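Local coordinates for DNA mismatch repair protein MutL (Aquifex aeolicus, PDB 6LZI), which probably hydrolyses ATP in its Bergerat-fold ATPase domain as part of DNA mismatch repair, and holds ADP and magnesium here, at residues R48-G53 against G134-V139; K102-F107 against V129-G134; A32-V37 against E176-L181; K21-N26 against E90-I95. One frame throughout, in Å; residues are numbered along the deposited sequence.

From the N terminus, helix 16-29 supplies the first half of contact 4, strand 34-40 that of contact 3, and strand 46-51 that of contact 1. Helix 91-96 then closes contact 4. Strand 100-106 opens contact 2, which residues 129-134 close. Residues 134-139 follow at once, share G134 with contact 2, and close contact 1. Strand 178-183 closes contact 3 last. Contact 2 is thus nested in contact 1, and contact 1 in contact 3. Contact 4 crosses contacts 1 and 3 and is complete before contact 2 begins. Contacts 1, 2 and 3 join neighbouring strands of one eight-stranded sheet, and contact 4 joins two helices on it. Contacts 1 and 4 both touch ADP.

Contact 1 of 4, residues R48-G53 against G134-V139; sequences RVKDNG and GTEVEV. With ADP (adenosine-5'-diphosphate), chain H.
R48 and E136 form a salt bridge, with NH1 of R48 2.8 Å from OE1 of E136. The carboxylate oxygen is met nearly along its C-O axis, yet the carboxylate and guanidinium planes stand 82° apart. A bend at chi3 (58°) turns NE of R48 off the line of its chain, and CD lies 3.6 Å from OE2 of E138. E36 and E38 also bind the R48 guanidinium, while R104 takes OE2 of both E136 and E138. An alanine here would probably leave OE1 of E136 without its mate and strip a shared cation from the neighbouring glutamates E36 and E38.

On the other face of the sheet, D51 OD2 accepts from N6 of ADP at 2.8 Å and is also bound by S27. D51 OD1 accepts from G53 N at 2.9 Å, an Asx turn, and a water at 2.7 Å from OD1 links it to OG1 of T135. OG1 of T135 is also bound to the hydroxyl of S105. T135 CG2 lies 3.6 Å from N6 of ADP.

Between these ends the strands run antiparallel. V49 and V137 exchange two backbone bonds, as do D51 and T135. V49 and V137 pack on L23 of helix 16-29. Several bonds fix D51 in place to read the adenine amino group, as in other Bergerat-fold ATPases, while the opposite face carries a network of charges.

Contact 2 of 4, residues K102-F107 against V129-G134; sequences KLRSRF and VGMPVG
R106 lays its guanidinium against V133 and M131. CG2 of V133 sits 3.6 Å above one face, offset toward the rim, and the two side chains cross at about a right angle. At the edge, NH1 gives a bond to M131 O at 2.7 Å, with an N-H...O angle of 162°. The bond lies in both the guanidinium and carbonyl planes. R106 stays extended from CG to NE, with CG anti to the backbone N (chi1 -179°). NE is held separately by E110 O. A second flat group, the F107 ring, meets that of H57.

The backbones of R106 and G134 form one antiparallel hydrogen-bonded pair. R106 N reaches G134 O at 2.9 Å, and G134 N reaches R106 O at 3.0 Å. Here the loop after strand 122-129 passes strands 113-119 and 100-106 and enters strand 134-140, on the far side of 100-106 in the sheet. The backbone angles of G134 would jam a CB against the carbonyl O before it.

The M131 side chain crosses that of R104 obliquely and lies against the backbone of S105. Its CG meets CB of R106, SD is 3.6 Å from S105 N, and a bend at chi3 (-64°) places CE 3.7 Å from CG of R104. V129 CG2 touches R104 CB at 4.2 Å. NE of R104 binds E115; NH1 goes to E136 and E138.

Contact 3 of 4, residues A32-V37 against E176-L181; sequences ATKVEV and EVEFTL
E176 meets T33 through a water that donates to both carbonyls, 2.8 Å from T33 O and 2.7 Å from E176 O. V177 follows and sets CG1 against CG2 of V35 at 3.9 Å, while its CG2 lies beside A32 O. Its own carbonyl O is bound by R199.

E178 begins the paired strand. Its N gives a nearly straight bond (174°) to T33 O, from above the carbonyl plane, and its O accepts from V35 N. The side chain has CG anti to the backbone N (chi1 176°) and crosses that of K34. OE2 lies 3.1 Å from K34 CE, but K34 NZ is 4.6 Å from OE2, beyond a salt bridge. The charge partner of E178 is K192, which binds OE1. An alanine here would probably deprive K192 of this partner and take the carboxylate from beside CD and CE of K34.

F179 turns to the other face, where its CD1 touches CB of V35 at 4.0 Å. T180 keeps the ladder going: its N bonds to V35 O, and its O accepts from V37 N at 2.8 Å. L181 ends the run with CD1 3.7 Å from V37 CG1.

The two strands are the parallel neighbours of the mixed sheet. Strand 46-51 flanks 34-40, and strand 186-191 flanks 178-183, both antiparallel. On the apolar face, V35 and V37 lie on V24 of helix 16-29. F179 and L181 lie on helix 156-173, which V37 also touches at I167.

Contact 4 of 4, residues K21-N26 against E90-I95; sequences KELVEN and EALYSI. With MG (magnesium ion), chain B; ADP (adenosine-5'-diphosphate), chain H.
N26 and L92 touch each other, ND2 to CD2, and both hold the alpha phosphate of ADP. O2A of ADP is gripped by N26 ND2 at 2.7 Å and by the magnesium ion. N26 also binds the metal directly through OD1 at 2.0 Å. ADP O1B and three waters bring the ligands to six. One of these waters donates to both O and OE2 of E22, and another donates to OE1 of E25. K21 NZ makes a salt bridge to E22 OE1 at 2.9 Å and a weaker one to E25.

From the other helix, L92 N gives an almost straight bond (173°) to ADP O1A at 2.8 Å. A91 turns its CB to OE2 of E22 at 3.5 Å. A bend at chi2 (-69°) carries CD of E22 toward this CB.

Deeper in, the contact is apolar. L23 CD2 meets L92 CD2 at 3.5 Å and I95 CD1 at 4.0 Å, and the side chains cross. The two helix segments run at 147°, with their axes 10.6 Å apart, and I95 goes on to V139 of the sheet.

This is the nucleotide site of the Bergerat fold. Helix 16-29 supplies the metal ligand, and the first turn of helix 91-96 meets the phosphate. The L92 N-H, together with magnesium, would probably offset part of the negative charge of the diphosphate.

Contact 1 of 4, residues R48-G53 against G134-V139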
# COMPACT_ATOMS: atom_id res chain seq x y z
N ARG A 48 -11.96 -2.70 1.86
CA ARG A 48 -12.49 -1.59 1.07
C ARG A 48 -11.35 -0.61 0.80
O ARG A 48 -10.57 -0.29 1.72
CB ARG A 48 -13.62 -0.86 1.82
CG ARG A 48 -14.14 0.23 0.96
CD ARG A 48 -15.36 0.92 1.58
NE ARG A 48 -15.01 1.46 2.90
CZ ARG A 48 -14.47 2.65 3.09
NH1 ARG A 48 -14.18 3.46 2.05
NH2 ARG A 48 -14.21 3.02 4.33
N VAL A 49 -11.20 -0.22 -0.48
CA VAL A 49 -10.20 0.78 -0.86
C VAL A 49 -10.89 1.83 -1.70
O VAL A 49 -11.45 1.52 -2.76
CB VAL A 49 -9.03 0.14 -1.62
CG1 VAL A 49 -7.95 1.18 -2.07
CG2 VAL A 49 -8.33 -0.87 -0.76
N LYS A 50 -10.77 3.05 -1.26
CA LYS A 50 -11.40 4.20 -1.84
C LYS A 50 -10.27 5.11 -2.27
O LYS A 50 -9.34 5.34 -1.49
CB LYS A 50 -12.25 4.90 -0.84
CG LYS A 50 -13.05 6.11 -1.46
CD LYS A 50 -13.82 6.64 -0.27
CE LYS A 50 -14.74 7.80 -0.66
NZ LYS A 50 -13.84 8.93 -0.90
N ASP A 51 -10.42 5.69 -3.45
CA ASP A 51 -9.46 6.67 -3.95
C ASP A 51 -10.18 7.79 -4.71
O ASP A 51 -11.36 7.66 -5.12
CB ASP A 51 -8.39 5.98 -4.85
CG ASP A 51 -8.90 5.55 -6.21
OD1 ASP A 51 -9.51 6.39 -6.97
OD2 ASP A 51 -8.75 4.31 -6.53
N ASN A 52 -9.44 8.91 -4.87
CA ASN A 52 -9.92 10.07 -5.59
C ASN A 52 -9.15 10.24 -6.90
O ASN A 52 -8.91 11.37 -7.33
CB ASN A 52 -9.79 11.33 -4.71
CG ASN A 52 -8.32 11.69 -4.45
OD1 ASN A 52 -7.41 10.88 -4.72
ND2 ASN A 52 -8.06 12.92 -3.97
N GLY A 53 -8.78 9.14 -7.52
CA GLY A 53 -8.12 9.16 -8.81
C GLY A 53 -9.08 9.44 -9.95
O GLY A 53 -10.23 9.86 -9.78
N GLY A 134 -13.74 9.15 -8.70
CA GLY A 134 -12.75 8.20 -8.20
C GLY A 134 -13.34 6.78 -8.15
O GLY A 134 -14.30 6.46 -8.85
N THR A 135 -12.73 5.90 -7.35
CA THR A 135 -13.04 4.47 -7.39
C THR A 135 -13.08 3.90 -6.00
O THR A 135 -12.28 4.28 -5.15
CB THR A 135 -11.96 3.72 -8.23
OG1 THR A 135 -11.93 4.26 -9.55
CG2 THR A 135 -12.22 2.24 -8.32
N GLU A 136 -14.05 3.02 -5.74
CA GLU A 136 -14.16 2.34 -4.46
C GLU A 136 -14.36 0.86 -4.75
O GLU A 136 -15.25 0.51 -5.53
CB GLU A 136 -15.34 2.93 -3.66
CG GLU A 136 -15.41 2.27 -2.30
CD GLU A 136 -16.21 3.17 -1.37
OE1 GLU A 136 -15.67 3.53 -0.32
OE2 GLU A 136 -17.26 3.63 -1.86
N VAL A 137 -13.55 -0.02 -4.15
CA VAL A 137 -13.66 -1.46 -4.35
C VAL A 137 -13.91 -2.07 -2.98
O VAL A 137 -13.25 -1.71 -1.98
CB VAL A 137 -12.35 -1.99 -4.99
CG1 VAL A 137 -12.49 -3.51 -5.27
CG2 VAL A 137 -12.13 -1.24 -6.27
N GLU A 138 -14.92 -2.96 -2.90
CA GLU A 138 -15.25 -3.67 -1.66
C GLU A 138 -15.11 -5.14 -1.96
O GLU A 138 -15.75 -5.65 -2.87
CB GLU A 138 -16.69 -3.37 -1.22
CG GLU A 138 -16.76 -1.90 -0.95
CD GLU A 138 -18.08 -1.46 -0.40
OE1 GLU A 138 -18.89 -2.34 -0.09
OE2 GLU A 138 -18.27 -0.23 -0.29
N VAL A 139 -14.25 -5.81 -1.19
CA VAL A 139 -14.02 -7.26 -1.31
C VAL A 139 -14.48 -7.93 -0.02
O VAL A 139 -13.94 -7.64 1.07
CB VAL A 139 -12.52 -7.50 -1.57
CG1 VAL A 139 -12.23 -8.96 -1.67
CG2 VAL A 139 -12.19 -6.72 -2.88
PB ADP H . -3.69 -3.87 -14.16
O1B ADP H . -3.73 -2.85 -13.08
O2B ADP H . -3.93 -3.26 -15.57
O3B ADP H . -2.40 -4.67 -14.14
PA ADP H . -6.05 -4.71 -12.77
O1A ADP H . -6.91 -5.94 -12.86
O2A ADP H . -5.46 -4.44 -11.42
O3A ADP H . -4.88 -4.91 -13.93
O5' ADP H . -6.93 -3.39 -13.08
C5' ADP H . -7.42 -3.44 -14.42
C4' ADP H . -7.66 -2.03 -14.95
O4' ADP H . -8.72 -1.44 -14.24
C3' ADP H . -6.50 -1.05 -14.83
O3' ADP H . -5.68 -1.12 -16.03
C2' ADP H . -7.21 0.29 -14.79
O2' ADP H . -7.49 0.59 -16.19
C1' ADP H . -8.53 -0.04 -14.13
N9 ADP H . -8.54 0.26 -12.70
C8 ADP H . -8.48 -0.62 -11.66
N7 ADP H . -8.54 0.03 -10.47
C5 ADP H . -8.61 1.35 -10.80
C6 ADP H . -8.69 2.56 -9.98
N6 ADP H . -8.66 2.48 -8.63
N1 ADP H . -8.75 3.75 -10.65
C2 ADP H . -8.73 3.78 -12.04
N3 ADP H . -8.68 2.71 -12.84
C4 ADP H . -8.64 1.49 -12.23
O HOH W 1 -9.85 5.93 -9.57

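Contact 2 of 4, residues K102-F107 against V129-G134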
# COMPACT_ATOMS: atom_id res chain seq x y z
N LYS A 102 -17.58 -5.83 -5.01
CA LYS A 102 -18.20 -4.71 -5.69
C LYS A 102 -17.14 -3.72 -6.15
O LYS A 102 -16.20 -3.45 -5.44
CB LYS A 102 -19.21 -3.97 -4.78
CG LYS A 102 -20.51 -4.70 -4.54
CD LYS A 102 -21.50 -3.83 -3.83
CE LYS A 102 -22.70 -4.67 -3.35
NZ LYS A 102 -23.31 -3.99 -2.16
N LEU A 103 -17.31 -3.15 -7.31
CA LEU A 103 -16.46 -2.02 -7.68
C LEU A 103 -17.35 -0.89 -8.15
O LEU A 103 -18.18 -1.10 -9.02
CB LEU A 103 -15.50 -2.38 -8.79
CG LEU A 103 -14.58 -1.28 -9.43
CD1 LEU A 103 -13.19 -1.86 -9.90
CD2 LEU A 103 -15.19 -0.62 -10.61
N ARG A 104 -17.23 0.28 -7.56
CA ARG A 104 -17.94 1.44 -8.08
C ARG A 104 -16.91 2.49 -8.50
O ARG A 104 -15.87 2.64 -7.87
CB ARG A 104 -18.94 2.01 -7.03
CG ARG A 104 -18.32 2.59 -5.73
CD ARG A 104 -19.50 3.06 -4.82
NE ARG A 104 -20.25 1.87 -4.39
CZ ARG A 104 -19.87 1.11 -3.35
NH1 ARG A 104 -18.76 1.42 -2.68
NH2 ARG A 104 -20.57 0.02 -2.99
N SER A 105 -17.20 3.19 -9.59
CA SER A 105 -16.25 4.19 -10.12
C SER A 105 -16.97 5.29 -10.90
O SER A 105 -17.92 5.03 -11.66
CB SER A 105 -15.18 3.56 -11.03
OG SER A 105 -14.17 4.48 -11.35
N ARG A 106 -16.52 6.52 -10.69
CA ARG A 106 -17.01 7.67 -11.38
C ARG A 106 -15.81 8.28 -12.12
O ARG A 106 -14.81 8.64 -11.48
CB ARG A 106 -17.60 8.67 -10.42
CG ARG A 106 -18.15 9.90 -11.19
CD ARG A 106 -18.77 10.91 -10.18
NE ARG A 106 -18.86 12.24 -10.74
CZ ARG A 106 -19.23 13.31 -10.02
NH1 ARG A 106 -19.58 13.13 -8.74
NH2 ARG A 106 -19.20 14.53 -10.55
N PHE A 107 -15.92 8.32 -13.42
CA PHE A 107 -14.84 8.83 -14.26
C PHE A 107 -14.79 10.35 -14.12
O PHE A 107 -15.82 11.01 -14.01
CB PHE A 107 -15.16 8.42 -15.71
CG PHE A 107 -14.03 8.56 -16.69
CD1 PHE A 107 -12.82 7.90 -16.47
CD2 PHE A 107 -14.25 9.17 -17.88
CE1 PHE A 107 -11.80 7.99 -17.41
CE2 PHE A 107 -13.21 9.26 -18.87
CZ PHE A 107 -12.00 8.64 -18.62
N VAL A 129 -24.72 4.90 -9.90
CA VAL A 129 -24.58 5.27 -8.48
C VAL A 129 -24.10 6.70 -8.37
O VAL A 129 -23.30 7.15 -9.20
CB VAL A 129 -23.64 4.32 -7.69
CG1 VAL A 129 -24.21 2.88 -7.69
CG2 VAL A 129 -22.22 4.32 -8.27
N GLY A 130 -24.62 7.42 -7.37
CA GLY A 130 -24.06 8.74 -7.08
C GLY A 130 -22.84 8.64 -6.17
O GLY A 130 -22.91 8.02 -5.10
N MET A 131 -21.70 9.21 -6.58
CA MET A 131 -20.47 9.09 -5.80
C MET A 131 -19.56 10.23 -6.19
O MET A 131 -19.77 10.85 -7.22
CB MET A 131 -19.76 7.75 -6.07
CG MET A 131 -19.59 7.47 -7.52
SD MET A 131 -18.86 5.85 -7.76
CE MET A 131 -17.24 5.90 -7.05
N PRO A 132 -18.52 10.50 -5.40
CA PRO A 132 -17.48 11.43 -5.88
C PRO A 132 -16.66 10.79 -7.00
O PRO A 132 -16.57 9.57 -7.15
CB PRO A 132 -16.59 11.67 -4.64
CG PRO A 132 -17.31 11.05 -3.47
CD PRO A 132 -18.21 9.97 -4.05
N VAL A 133 -16.02 11.66 -7.79
CA VAL A 133 -15.05 11.15 -8.76
C VAL A 133 -14.03 10.27 -8.07
O VAL A 133 -13.53 10.57 -6.97
CB VAL A 133 -14.33 12.31 -9.48
CG1 VAL A 133 -13.21 11.71 -10.36
CG2 VAL A 133 -15.28 13.13 -10.28
N GLY A 134 -13.74 9.15 -8.70
CA GLY A 134 -12.75 8.20 -8.20
C GLY A 134 -13.34 6.78 -8.15
O GLY A 134 -14.30 6.46 -8.85

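Contact 3 of 4, residues A32-V37 against E176-L181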
# COMPACT_ATOMS: atom_id res chain seq x y z
N ALA A 32 -4.25 8.72 -7.75
CA ALA A 32 -4.99 9.18 -6.57
C ALA A 32 -4.08 10.00 -5.66
O ALA A 32 -2.88 9.72 -5.53
CB ALA A 32 -5.53 7.96 -5.83
N THR A 33 -4.61 11.07 -5.06
CA THR A 33 -3.85 11.76 -4.00
C THR A 33 -4.38 11.45 -2.59
O THR A 33 -3.78 11.88 -1.59
CB THR A 33 -3.87 13.28 -4.23
OG1 THR A 33 -5.21 13.73 -4.21
CG2 THR A 33 -3.19 13.65 -5.61
N LYS A 34 -5.49 10.71 -2.48
CA LYS A 34 -6.02 10.28 -1.21
C LYS A 34 -6.48 8.85 -1.38
O LYS A 34 -7.26 8.59 -2.31
CB LYS A 34 -7.19 11.19 -0.81
CG LYS A 34 -6.70 12.62 -0.83
CD LYS A 34 -7.19 13.44 0.34
CE LYS A 34 -6.52 14.84 0.30
NZ LYS A 34 -7.32 15.75 -0.61
N VAL A 35 -5.89 7.95 -0.60
CA VAL A 35 -6.23 6.53 -0.61
C VAL A 35 -6.73 6.14 0.77
O VAL A 35 -6.02 6.32 1.77
CB VAL A 35 -5.00 5.71 -0.99
CG1 VAL A 35 -5.34 4.20 -0.88
CG2 VAL A 35 -4.50 6.08 -2.43
N GLU A 36 -7.91 5.56 0.83
CA GLU A 36 -8.50 5.22 2.11
C GLU A 36 -8.70 3.73 2.10
O GLU A 36 -9.32 3.20 1.16
CB GLU A 36 -9.85 5.91 2.24
CG GLU A 36 -10.55 5.65 3.56
CD GLU A 36 -11.88 6.40 3.58
OE1 GLU A 36 -11.82 7.65 3.60
OE2 GLU A 36 -12.95 5.74 3.46
N VAL A 37 -8.19 3.04 3.14
CA VAL A 37 -8.36 1.61 3.28
C VAL A 37 -9.12 1.28 4.54
O VAL A 37 -8.83 1.81 5.63
CB VAL A 37 -6.99 0.93 3.35
CG1 VAL A 37 -7.14 -0.61 3.40
CG2 VAL A 37 -6.08 1.36 2.14
N GLU A 176 3.53 12.33 -1.36
CA GLU A 176 2.57 13.29 -1.90
C GLU A 176 1.14 12.77 -1.76
O GLU A 176 0.18 13.51 -2.04
CB GLU A 176 2.94 13.56 -3.35
CG GLU A 176 2.62 12.39 -4.34
CD GLU A 176 3.65 11.25 -4.46
OE1 GLU A 176 4.62 11.12 -3.66
OE2 GLU A 176 3.46 10.44 -5.41
N VAL A 177 0.96 11.54 -1.26
CA VAL A 177 -0.35 10.88 -1.21
C VAL A 177 -0.81 10.78 0.23
O VAL A 177 -0.03 10.45 1.11
CB VAL A 177 -0.30 9.49 -1.86
CG1 VAL A 177 -1.68 8.75 -1.78
CG2 VAL A 177 0.08 9.71 -3.33
N GLU A 178 -2.08 11.05 0.45
CA GLU A 178 -2.63 10.82 1.78
C GLU A 178 -3.08 9.38 1.89
O GLU A 178 -3.64 8.83 0.95
CB GLU A 178 -3.80 11.80 2.03
CG GLU A 178 -4.51 11.57 3.37
CD GLU A 178 -5.54 12.65 3.57
OE1 GLU A 178 -6.50 12.42 4.32
OE2 GLU A 178 -5.36 13.74 2.99
N PHE A 179 -2.81 8.77 3.04
CA PHE A 179 -3.27 7.42 3.30
C PHE A 179 -4.02 7.39 4.62
O PHE A 179 -3.55 7.92 5.62
CB PHE A 179 -2.08 6.43 3.41
CG PHE A 179 -1.39 6.22 2.13
CD1 PHE A 179 -1.79 5.22 1.26
CD2 PHE A 179 -0.27 7.02 1.79
CE1 PHE A 179 -1.15 5.02 0.07
CE2 PHE A 179 0.33 6.86 0.57
CZ PHE A 179 -0.11 5.88 -0.26
N THR A 180 -5.12 6.68 4.63
CA THR A 180 -5.82 6.40 5.85
C THR A 180 -6.09 4.90 5.90
O THR A 180 -6.40 4.30 4.87
CB THR A 180 -7.14 7.17 5.91
OG1 THR A 180 -6.85 8.58 5.76
CG2 THR A 180 -7.76 6.99 7.24
N LEU A 181 -5.99 4.32 7.11
CA LEU A 181 -6.41 2.93 7.33
C LEU A 181 -7.33 2.89 8.54
O LEU A 181 -6.94 3.35 9.60
CB LEU A 181 -5.19 2.03 7.62
CG LEU A 181 -5.49 0.57 8.03
CD1 LEU A 181 -6.15 -0.28 6.90
CD2 LEU A 181 -4.14 -0.08 8.45
O HOH W 2 -2.28 14.22 -1.23
O HOH W 3 -9.95 8.53 4.89

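Contact 4 of 4, residues K21-N26 against E90-I95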
# COMPACT_ATOMS: atom_id res chain seq x y z
N LYS A 21 -2.92 -4.87 -1.54
CA LYS A 21 -1.78 -4.44 -2.35
C LYS A 21 -2.26 -4.10 -3.76
O LYS A 21 -1.92 -3.03 -4.34
CB LYS A 21 -0.74 -5.57 -2.39
CG LYS A 21 0.47 -5.24 -3.26
CD LYS A 21 0.29 -5.80 -4.68
CE LYS A 21 1.58 -5.82 -5.42
NZ LYS A 21 1.28 -6.19 -6.83
N GLU A 22 -2.99 -5.04 -4.35
CA GLU A 22 -3.44 -4.85 -5.73
C GLU A 22 -4.35 -3.67 -5.81
O GLU A 22 -4.22 -2.89 -6.75
CB GLU A 22 -4.14 -6.07 -6.29
CG GLU A 22 -3.24 -7.29 -6.26
CD GLU A 22 -2.08 -7.19 -7.25
OE1 GLU A 22 -1.04 -7.88 -7.08
OE2 GLU A 22 -2.17 -6.39 -8.19
N LEU A 23 -5.24 -3.49 -4.81
CA LEU A 23 -6.13 -2.33 -4.94
C LEU A 23 -5.37 -1.01 -4.79
O LEU A 23 -5.60 -0.07 -5.56
CB LEU A 23 -7.29 -2.41 -3.92
CG LEU A 23 -8.10 -3.67 -4.26
CD1 LEU A 23 -9.22 -3.78 -3.13
CD2 LEU A 23 -8.69 -3.82 -5.62
N VAL A 24 -4.46 -0.90 -3.81
CA VAL A 24 -3.80 0.39 -3.60
C VAL A 24 -2.87 0.65 -4.77
O VAL A 24 -2.73 1.78 -5.23
CB VAL A 24 -3.04 0.33 -2.26
CG1 VAL A 24 -2.09 1.46 -2.13
CG2 VAL A 24 -4.07 0.26 -1.04
N GLU A 25 -2.27 -0.41 -5.31
CA GLU A 25 -1.48 -0.20 -6.52
C GLU A 25 -2.32 0.42 -7.63
O GLU A 25 -1.86 1.35 -8.31
CB GLU A 25 -0.83 -1.52 -6.98
CG GLU A 25 -0.07 -1.41 -8.31
CD GLU A 25 0.66 -2.71 -8.67
OE1 GLU A 25 0.41 -3.34 -9.75
OE2 GLU A 25 1.53 -3.07 -7.87
N ASN A 26 -3.59 -0.04 -7.77
CA ASN A 26 -4.47 0.46 -8.82
C ASN A 26 -4.83 1.91 -8.54
O ASN A 26 -4.87 2.74 -9.46
CB ASN A 26 -5.73 -0.41 -8.90
CG ASN A 26 -5.45 -1.71 -9.62
OD1 ASN A 26 -4.43 -1.81 -10.30
ND2 ASN A 26 -6.32 -2.67 -9.53
N GLU A 90 -6.22 -10.85 -14.94
CA GLU A 90 -5.61 -9.68 -14.35
C GLU A 90 -6.01 -9.63 -12.89
O GLU A 90 -6.67 -10.54 -12.38
CB GLU A 90 -6.00 -8.41 -15.09
CG GLU A 90 -5.00 -7.86 -16.09
CD GLU A 90 -5.54 -6.60 -16.81
OE1 GLU A 90 -6.69 -6.20 -16.50
OE2 GLU A 90 -4.83 -6.01 -17.67
N ALA A 91 -5.63 -8.54 -12.21
CA ALA A 91 -5.67 -8.59 -10.76
C ALA A 91 -7.12 -8.52 -10.26
O ALA A 91 -7.50 -9.29 -9.37
CB ALA A 91 -4.79 -7.47 -10.17
N LEU A 92 -7.96 -7.61 -10.82
CA LEU A 92 -9.34 -7.58 -10.30
C LEU A 92 -10.13 -8.83 -10.62
O LEU A 92 -11.09 -9.19 -9.87
CB LEU A 92 -10.09 -6.36 -10.83
CG LEU A 92 -9.45 -5.07 -10.39
CD1 LEU A 92 -10.11 -3.87 -11.11
CD2 LEU A 92 -9.62 -4.87 -8.88
N TYR A 93 -9.85 -9.47 -11.76
CA TYR A 93 -10.51 -10.72 -12.07
C TYR A 93 -10.20 -11.75 -11.01
O TYR A 93 -11.08 -12.49 -10.53
CB TYR A 93 -10.03 -11.24 -13.41
CG TYR A 93 -10.51 -12.62 -13.70
CD1 TYR A 93 -11.81 -12.86 -14.04
CD2 TYR A 93 -9.63 -13.70 -13.63
CE1 TYR A 93 -12.25 -14.16 -14.31
CE2 TYR A 93 -10.06 -15.00 -13.92
CZ TYR A 93 -11.36 -15.21 -14.25
OH TYR A 93 -11.77 -16.50 -14.51
N SER A 94 -8.92 -11.85 -10.69
CA SER A 94 -8.50 -12.86 -9.76
C SER A 94 -9.07 -12.54 -8.37
O SER A 94 -9.51 -13.46 -7.66
CB SER A 94 -6.96 -12.98 -9.85
OG SER A 94 -6.36 -12.44 -8.71
N ILE A 95 -9.23 -11.25 -8.01
CA ILE A 95 -9.85 -10.90 -6.71
C ILE A 95 -11.34 -11.18 -6.73
O ILE A 95 -11.90 -11.71 -5.77
CB ILE A 95 -9.58 -9.42 -6.36
CG1 ILE A 95 -8.07 -9.20 -6.10
CG2 ILE A 95 -10.41 -8.93 -5.11
CD1 ILE A 95 -7.69 -7.72 -5.99
MG MG B . -3.58 -3.46 -11.12
PB ADP H . -3.69 -3.87 -14.16
O1B ADP H . -3.73 -2.85 -13.08
O2B ADP H . -3.93 -3.26 -15.57
O3B ADP H . -2.40 -4.67 -14.14
PA ADP H . -6.05 -4.71 -12.77
O1A ADP H . -6.91 -5.94 -12.86
O2A ADP H . -5.46 -4.44 -11.42
O3A ADP H . -4.88 -4.91 -13.93
O5' ADP H . -6.93 -3.39 -13.08
C5' ADP H . -7.42 -3.44 -14.42
C4' ADP H . -7.66 -2.03 -14.95
O4' ADP H . -8.72 -1.44 -14.24
C3' ADP H . -6.50 -1.05 -14.83
O3' ADP H . -5.68 -1.12 -16.03
C2' ADP H . -7.21 0.29 -14.79
O2' ADP H . -7.49 0.59 -16.19
C1' ADP H . -8.53 -0.04 -14.13
N9 ADP H . -8.54 0.26 -12.70
C8 ADP H . -8.48 -0.62 -11.66
N7 ADP H . -8.54 0.03 -10.47
C5 ADP H . -8.61 1.35 -10.80
C6 ADP H . -8.69 2.56 -9.98
N6 ADP H . -8.66 2.48 -8.63
N1 ADP H . -8.75 3.75 -10.65
C2 ADP H . -8.73 3.78 -12.04
N3 ADP H . -8.68 2.71 -12.84
C4 ADP H . -8.64 1.49 -12.23
O HOH W 4 -3.63 -4.24 -9.05
O HOH W 5 -1.79 -2.48 -10.97
O HOH W 6 -2.60 -5.32 -11.72